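Local coordinates for protein phosphothreonine lyase ospF (Shigella flexneri, PDB 3I0U) that is a secreted type III effector and phosphothreonine lyase, probably cleaving phosphate irreversibly from phosphothreonine of host proteins by beta-elimination, as its family does, at residues N35-S40 / V48-F53; S40-S45 / V62-C67; L134-D139 / S143-L148. All blocks are in the same frame, centred on the assembly; numbering follows the deposited sequence.

Interaction 1 of 3, residues N35-S40 / V48-F53; sequences NVPTYS and VMYQGF
The side-chain amide of Gln-51 meets the backbone of Asn-35: NE2 donates to Asn-35 O over 2.5 Å, with an N-H...O angle of 166°. The bond is nearly straight, but a length this short is doubtful at 2.7 Å resolution. A bend at chi2 (-63°) turns the Gln-51 amide to Asn-35 O. Gln-51 and Gly-52, both with positive phi, are the central residues of a type I' turn that joins edge strand 47-50 to strand 53-56. Tyr-50 and Phe-53 close this two-residue hairpin with backbone bonds in both directions.

At the first residue of the turn, Pro-37 lies over one face of the Tyr-50 ring. Its CB stands 3.8 Å from the ring centroid and only 16° off the normal, which defines a CH-pi contact, while Pro-37 CG reaches Tyr-50 CD2 at 3.6 Å. One residue on, Thr-38 N-caps helix 39-44, and Asp-41 OD2 accepts from Thr-38 N, completing a capping box. Beyond a hydrogen bond of doubtful length, the contact rests on the proline-aromatic face, and therefore on shape and dispersion at Tyr-50; its polar part lies on exposed residues.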
# COMPACT_ATOMS: atom_id res chain seq x y z
N ASN A 35 -7.75 -15.44 -9.22
CA ASN A 35 -8.06 -16.28 -8.06
C ASN A 35 -7.67 -15.57 -6.79
O ASN A 35 -6.51 -15.62 -6.34
CB ASN A 35 -7.45 -17.67 -8.18
CG ASN A 35 -8.17 -18.51 -9.20
OD1 ASN A 35 -9.41 -18.45 -9.30
ND2 ASN A 35 -7.41 -19.29 -9.99
N VAL A 36 -8.62 -14.83 -6.24
CA VAL A 36 -8.34 -14.07 -5.04
C VAL A 36 -9.29 -14.51 -3.96
O VAL A 36 -10.46 -14.78 -4.23
CB VAL A 36 -8.46 -12.54 -5.25
CG1 VAL A 36 -7.22 -12.02 -5.90
CG2 VAL A 36 -9.68 -12.19 -6.09
N PRO A 37 -8.79 -14.58 -2.73
CA PRO A 37 -9.65 -14.93 -1.65
C PRO A 37 -10.59 -13.79 -1.34
O PRO A 37 -10.27 -12.61 -1.57
CB PRO A 37 -8.66 -15.12 -0.50
CG PRO A 37 -7.59 -14.19 -0.81
CD PRO A 37 -7.42 -14.31 -2.27
N THR A 38 -11.75 -14.15 -0.80
CA THR A 38 -12.74 -13.18 -0.39
C THR A 38 -12.26 -12.64 0.97
O THR A 38 -11.36 -13.24 1.58
CB THR A 38 -14.10 -13.88 -0.25
OG1 THR A 38 -14.02 -14.76 0.86
CG2 THR A 38 -14.42 -14.70 -1.49
N TYR A 39 -12.86 -11.53 1.43
CA TYR A 39 -12.68 -11.08 2.83
C TYR A 39 -12.86 -12.14 3.92
O TYR A 39 -11.97 -12.27 4.78
CB TYR A 39 -13.58 -9.91 3.18
CG TYR A 39 -13.16 -9.25 4.47
CD1 TYR A 39 -11.91 -8.61 4.57
CD2 TYR A 39 -14.00 -9.25 5.59
CE1 TYR A 39 -11.51 -7.98 5.70
CE2 TYR A 39 -13.60 -8.63 6.77
CZ TYR A 39 -12.33 -7.99 6.80
OH TYR A 39 -11.88 -7.35 7.92
N SER A 40 -13.95 -12.89 3.90
CA SER A 40 -14.10 -13.90 4.93
C SER A 40 -13.04 -15.01 4.83
O SER A 40 -12.63 -15.54 5.86
CB SER A 40 -15.53 -14.46 5.07
OG SER A 40 -15.86 -15.31 4.01
N VAL A 48 -1.75 -19.70 5.19
CA VAL A 48 -2.35 -20.07 3.89
C VAL A 48 -1.78 -19.16 2.75
O VAL A 48 -1.76 -17.93 2.85
CB VAL A 48 -3.94 -19.93 3.93
CG1 VAL A 48 -4.59 -20.21 2.56
CG2 VAL A 48 -4.63 -20.81 5.02
N MET A 49 -1.35 -19.79 1.65
CA MET A 49 -0.79 -19.13 0.48
C MET A 49 -1.80 -18.88 -0.62
O MET A 49 -2.58 -19.77 -0.95
CB MET A 49 0.32 -20.01 -0.07
CG MET A 49 1.66 -19.80 0.61
SD MET A 49 2.57 -18.60 -0.38
CE MET A 49 3.65 -19.69 -1.28
N TYR A 50 -1.81 -17.67 -1.17
CA TYR A 50 -2.64 -17.31 -2.34
C TYR A 50 -1.80 -16.44 -3.19
O TYR A 50 -1.32 -15.41 -2.71
CB TYR A 50 -3.87 -16.45 -1.97
CG TYR A 50 -4.90 -17.11 -1.10
CD1 TYR A 50 -5.67 -18.18 -1.58
CD2 TYR A 50 -5.11 -16.66 0.20
CE1 TYR A 50 -6.64 -18.81 -0.77
CE2 TYR A 50 -6.08 -17.26 1.03
CZ TYR A 50 -6.83 -18.35 0.54
OH TYR A 50 -7.76 -18.97 1.33
N GLN A 51 -1.63 -16.81 -4.46
CA GLN A 51 -0.95 -15.96 -5.45
C GLN A 51 0.43 -15.52 -5.00
O GLN A 51 0.80 -14.35 -5.16
CB GLN A 51 -1.76 -14.68 -5.79
CG GLN A 51 -3.24 -14.85 -6.25
CD GLN A 51 -3.38 -15.64 -7.57
OE1 GLN A 51 -2.43 -15.76 -8.37
NE2 GLN A 51 -4.57 -16.19 -7.78
N GLY A 52 1.18 -16.43 -4.39
CA GLY A 52 2.51 -16.08 -3.90
C GLY A 52 2.59 -15.25 -2.63
O GLY A 52 3.70 -15.04 -2.13
N PHE A 53 1.45 -14.78 -2.11
CA PHE A 53 1.38 -14.12 -0.80
C PHE A 53 0.97 -15.12 0.28
O PHE A 53 -0.02 -15.86 0.10
CB PHE A 53 0.37 -12.98 -0.81
CG PHE A 53 0.78 -11.81 -1.63
CD1 PHE A 53 1.26 -10.67 -1.03
CD2 PHE A 53 0.65 -11.84 -3.02
CE1 PHE A 53 1.65 -9.56 -1.82
CE2 PHE A 53 1.04 -10.76 -3.79
CZ PHE A 53 1.55 -9.62 -3.21

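Interaction 2 of 3, residues S40-S45 / V62-C67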
# COMPACT_ATOMS: atom_id res chain seq x y z
N SER A 40 -13.95 -12.89 3.90
CA SER A 40 -14.10 -13.90 4.93
C SER A 40 -13.04 -15.01 4.83
O SER A 40 -12.63 -15.54 5.86
CB SER A 40 -15.53 -14.46 5.07
OG SER A 40 -15.86 -15.31 4.01
N ASP A 41 -12.59 -15.34 3.63
CA ASP A 41 -11.52 -16.33 3.48
C ASP A 41 -10.23 -15.90 4.18
O ASP A 41 -9.65 -16.72 4.90
CB ASP A 41 -11.20 -16.65 2.02
CG ASP A 41 -12.35 -17.30 1.29
OD1 ASP A 41 -13.16 -18.02 1.91
OD2 ASP A 41 -12.44 -17.09 0.06
N ILE A 42 -9.79 -14.65 4.00
CA ILE A 42 -8.59 -14.15 4.69
C ILE A 42 -8.80 -14.01 6.20
O ILE A 42 -7.82 -14.05 6.96
CB ILE A 42 -8.00 -12.86 4.08
CG1 ILE A 42 -8.95 -11.67 4.20
CG2 ILE A 42 -7.65 -13.05 2.61
CD1 ILE A 42 -8.27 -10.36 4.03
N CYS A 43 -10.05 -13.90 6.66
CA CYS A 43 -10.33 -13.81 8.10
C CYS A 43 -10.09 -15.10 8.88
O CYS A 43 -9.90 -15.08 10.09
CB CYS A 43 -11.72 -13.22 8.34
SG CYS A 43 -11.71 -11.45 8.03
N GLN A 44 -10.05 -16.22 8.16
CA GLN A 44 -9.95 -17.56 8.72
C GLN A 44 -8.63 -18.23 8.43
O GLN A 44 -8.24 -19.16 9.12
CB GLN A 44 -11.08 -18.37 8.15
CG GLN A 44 -12.39 -17.78 8.60
CD GLN A 44 -13.50 -18.03 7.65
OE1 GLN A 44 -13.95 -19.17 7.48
NE2 GLN A 44 -13.97 -16.97 7.02
N SER A 45 -7.96 -17.72 7.41
CA SER A 45 -6.61 -18.10 7.02
C SER A 45 -5.60 -17.99 8.17
O SER A 45 -4.93 -16.96 8.31
CB SER A 45 -6.14 -17.19 5.86
OG SER A 45 -6.38 -17.75 4.57
N VAL A 62 -5.08 -7.36 15.65
CA VAL A 62 -6.36 -7.18 15.01
C VAL A 62 -6.25 -7.24 13.46
O VAL A 62 -7.24 -7.01 12.76
CB VAL A 62 -7.07 -5.88 15.55
CG1 VAL A 62 -6.37 -4.61 15.10
CG2 VAL A 62 -8.53 -5.82 15.11
N PHE A 63 -5.06 -7.60 12.95
CA PHE A 63 -4.79 -7.56 11.50
C PHE A 63 -4.64 -8.89 10.83
O PHE A 63 -4.38 -9.91 11.46
CB PHE A 63 -3.57 -6.68 11.19
CG PHE A 63 -3.73 -5.27 11.66
CD1 PHE A 63 -4.50 -4.37 10.92
CD2 PHE A 63 -3.15 -4.87 12.88
CE1 PHE A 63 -4.69 -3.06 11.36
CE2 PHE A 63 -3.34 -3.57 13.35
CZ PHE A 63 -4.11 -2.65 12.58
N ILE A 64 -4.87 -8.89 9.53
CA ILE A 64 -4.63 -10.06 8.71
C ILE A 64 -3.49 -9.64 7.80
O ILE A 64 -3.66 -8.70 7.03
CB ILE A 64 -5.85 -10.39 7.86
CG1 ILE A 64 -7.04 -10.75 8.79
CG2 ILE A 64 -5.52 -11.56 6.90
CD1 ILE A 64 -8.33 -10.49 8.15
N HIS A 65 -2.36 -10.33 7.92
CA HIS A 65 -1.12 -9.97 7.24
C HIS A 65 -0.95 -10.72 5.92
O HIS A 65 -1.30 -11.88 5.82
CB HIS A 65 0.09 -10.24 8.16
CG HIS A 65 0.10 -9.40 9.39
ND1 HIS A 65 0.70 -8.17 9.44
CD2 HIS A 65 -0.46 -9.60 10.61
CE1 HIS A 65 0.53 -7.65 10.65
NE2 HIS A 65 -0.17 -8.50 11.38
N ALA A 66 -0.42 -10.02 4.93
CA ALA A 66 -0.10 -10.63 3.65
C ALA A 66 1.32 -10.33 3.24
O ALA A 66 1.75 -9.18 3.28
CB ALA A 66 -1.03 -10.19 2.58
N CYS A 67 2.03 -11.37 2.83
CA CYS A 67 3.47 -11.31 2.79
C CYS A 67 3.95 -12.19 1.63
O CYS A 67 3.78 -13.40 1.65
CB CYS A 67 3.98 -11.76 4.15
SG CYS A 67 5.69 -11.93 4.31
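Cys-43 and Ile-64 bring their CA atoms to 6.9 Å, the nearest CA pair between the segments of helix 39-44 and strand 63-68, and no hydrogen bond joins the two segments. From the strand, Ile-64 touches the helix with both of its branches. Its CG2 lies 4.0 Å from Ile-42 CB and 3.4 Å from the backbone Ile-42 O, so this methyl packs against main chain as well as side chain. The other branch, extended at chi2 (154°), carries CD1 to 3.5 Å from Cys-43 SG and 4.1 Å from Ile-42 CD1. The two isoleucines run at about a right angle to each other, and the sulfur bends round to the methyl although the CB of Cys-43 starts away from the strand.

Strand 63-68 is an inner strand of the antiparallel sheet, between 53-56 and 111-115, and the short helix lies against the face on which Ile-64 and Ala-66 project. Ile-55 and Ile-114, from the flanking strands, extend this apolar surface by touching Ile-64 and Ile-42 respectively. Phe-63 and His-65 start out on the other face of the sheet, where the Phe-63 ring makes a cation-pi contact with Lys-113.

The backbone and Ser-45 have polar partners of their own: Cys-43 O accepts a hydrogen bond from Asn-57 ND2, Ser-45 N donates to Asp-41 O at 3.2 Å, and Ser-45 OG makes a weak bond to that same oxygen.

Interaction 3 of 3, residues L134-D139 / S143-L148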
# COMPACT_ATOMS: atom_id res chain seq x y z
N LEU A 134 0.05 -0.52 3.70
CA LEU A 134 0.88 -0.95 2.60
C LEU A 134 2.35 -0.61 2.89
O LEU A 134 2.71 0.55 2.93
CB LEU A 134 0.42 -0.23 1.32
CG LEU A 134 -0.63 -0.88 0.40
CD1 LEU A 134 -1.76 -1.62 1.12
CD2 LEU A 134 -1.23 0.13 -0.48
N TYR A 135 3.20 -1.61 3.08
CA TYR A 135 4.60 -1.37 3.44
C TYR A 135 5.52 -1.35 2.25
O TYR A 135 5.53 -2.29 1.44
CB TYR A 135 5.09 -2.41 4.42
CG TYR A 135 4.29 -2.45 5.70
CD1 TYR A 135 4.63 -1.61 6.78
CD2 TYR A 135 3.21 -3.32 5.84
CE1 TYR A 135 3.89 -1.63 7.97
CE2 TYR A 135 2.48 -3.38 7.06
CZ TYR A 135 2.82 -2.54 8.09
OH TYR A 135 2.10 -2.59 9.24
N VAL A 136 6.29 -0.26 2.13
CA VAL A 136 7.27 -0.10 1.08
C VAL A 136 8.63 -0.56 1.61
O VAL A 136 9.11 -0.08 2.64
CB VAL A 136 7.36 1.38 0.63
CG1 VAL A 136 8.42 1.56 -0.42
CG2 VAL A 136 6.07 1.86 0.09
N LYS A 137 9.25 -1.49 0.89
CA LYS A 137 10.63 -1.88 1.15
C LYS A 137 11.58 -1.41 0.07
O LYS A 137 11.20 -1.17 -1.06
CB LYS A 137 10.81 -3.40 1.42
CG LYS A 137 9.60 -4.30 1.30
CD LYS A 137 9.63 -5.37 2.39
CE LYS A 137 8.94 -4.89 3.71
NZ LYS A 137 9.54 -5.48 4.99
N SER A 138 12.84 -1.31 0.41
CA SER A 138 13.83 -0.87 -0.52
C SER A 138 14.26 -2.05 -1.38
O SER A 138 14.14 -3.20 -0.94
CB SER A 138 15.01 -0.33 0.28
OG SER A 138 15.74 -1.39 0.86
N ASP A 139 14.79 -1.74 -2.57
CA ASP A 139 15.25 -2.73 -3.55
C ASP A 139 16.68 -2.44 -4.00
O ASP A 139 17.21 -3.11 -4.87
CB ASP A 139 14.36 -2.70 -4.78
CG ASP A 139 14.24 -1.31 -5.42
OD1 ASP A 139 14.44 -0.27 -4.75
OD2 ASP A 139 13.94 -1.26 -6.62
N SER A 143 19.79 0.95 1.51
CA SER A 143 18.36 1.01 1.74
C SER A 143 17.59 1.99 0.81
O SER A 143 16.62 2.63 1.23
CB SER A 143 18.10 1.31 3.22
OG SER A 143 18.65 0.26 4.04
N GLN A 144 18.02 2.09 -0.46
CA GLN A 144 17.48 3.09 -1.39
C GLN A 144 16.39 2.55 -2.29
O GLN A 144 16.14 1.34 -2.38
CB GLN A 144 18.59 3.73 -2.22
CG GLN A 144 19.57 4.54 -1.43
CD GLN A 144 20.18 5.63 -2.28
OE1 GLN A 144 21.26 5.46 -2.90
NE2 GLN A 144 19.46 6.75 -2.38
N TYR A 145 15.73 3.48 -2.98
CA TYR A 145 14.68 3.14 -3.90
C TYR A 145 15.10 3.38 -5.32
O TYR A 145 15.64 4.43 -5.63
CB TYR A 145 13.49 3.99 -3.59
CG TYR A 145 12.92 3.74 -2.23
CD1 TYR A 145 12.41 2.48 -1.90
CD2 TYR A 145 12.85 4.75 -1.27
CE1 TYR A 145 11.85 2.24 -0.66
CE2 TYR A 145 12.28 4.53 -0.02
CZ TYR A 145 11.78 3.27 0.26
OH TYR A 145 11.22 2.99 1.48
N SER A 146 14.81 2.42 -6.20
CA SER A 146 15.05 2.61 -7.61
C SER A 146 13.93 3.43 -8.17
O SER A 146 12.84 3.42 -7.64
CB SER A 146 15.14 1.28 -8.34
OG SER A 146 13.87 0.72 -8.45
N ALA A 147 14.20 4.11 -9.28
CA ALA A 147 13.19 4.90 -9.96
C ALA A 147 11.95 4.12 -10.46
O ALA A 147 10.86 4.68 -10.52
CB ALA A 147 13.83 5.66 -11.08
N LEU A 148 12.13 2.84 -10.81
CA LEU A 148 11.09 2.02 -11.39
C LEU A 148 10.17 1.66 -10.29
O LEU A 148 8.94 1.73 -10.47
CB LEU A 148 11.61 0.71 -11.94
CG LEU A 148 11.02 0.04 -13.19
CD1 LEU A 148 11.29 -1.43 -13.11
CD2 LEU A 148 9.55 0.27 -13.47
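Asp-139 and Ser-146 are joined by a paired set of hydrogen bonds. The backbone Ser-146 N donates to Asp-139 OD1 over 3.1 Å, with an N-H...O angle of 155°, and Ser-146 OG donates to Asp-139 OD2 over 2.7 Å. Each carboxylate oxygen uses its syn lone pair, so the two oxygens receive both donors of one residue, each on the side facing the other oxygen. Asp-139 CG, set between its backbone N and carbonyl carbon (chi1 55°), brings the carboxylate there. A weak backbone bond joins Asp-139 N to Gln-144 O at 3.4 Å. Two serine hydroxyls turn to Asp-76: Ser-138 OG bonds to its backbone O and Ser-143 OG to its OD2.

The apolar and aromatic contacts centre on Tyr-145. Its ring returns toward strand 132-137 although its CB starts away from it, and CE1 lies 3.5 Å from Val-136 CG1. Lys-137 O sits at the ring edge, in the ring plane, 3.5 Å from Tyr-145 CE1. The phenol OH hydrogen-bonds Asp-80 OD2, on the neighbouring strand 80-84. Ser-138 CB lies near Gln-144 O, 3.3 Å away, as van der Waals contact.

Ser-146 is the N-cap of helix 147-166, its OG also bonded to Leu-149 N. The hydroxyl thus links the carboxylate to the first turn of the helix. A negative group at this end probably interacts favourably with the helix dipole, and the two syn bonds restrict rotation of both the carboxylate and the capping serine where the chain passes from strand to helix.

How the interactions relate
Interactions 1 and 2 adjoin, their centres about 9 Å apart, and share Ser-40 and helix 39-44; Pro-37 CG meets Ile-42 CG2 at 3.6 Å, continuing the apolar layer. Their segments alternate, setting the helix and the residues before it against strands 47-50 and 63-68, with 53-56 between them. Interaction 2 is buried, without hydrogen bonds across it, and made by two isoleucines and a cysteine; interaction 1, partly buried at the edge strand, adds an amide-to-carbonyl hydrogen bond of doubtful length between exposed residues. Interaction 3, centred about 24 Å from each, is also partly buried; it reaches the same sheet through strand 132-137 and combines a carboxylate bound at the N-cap of helix 147-166 with tyrosine packing.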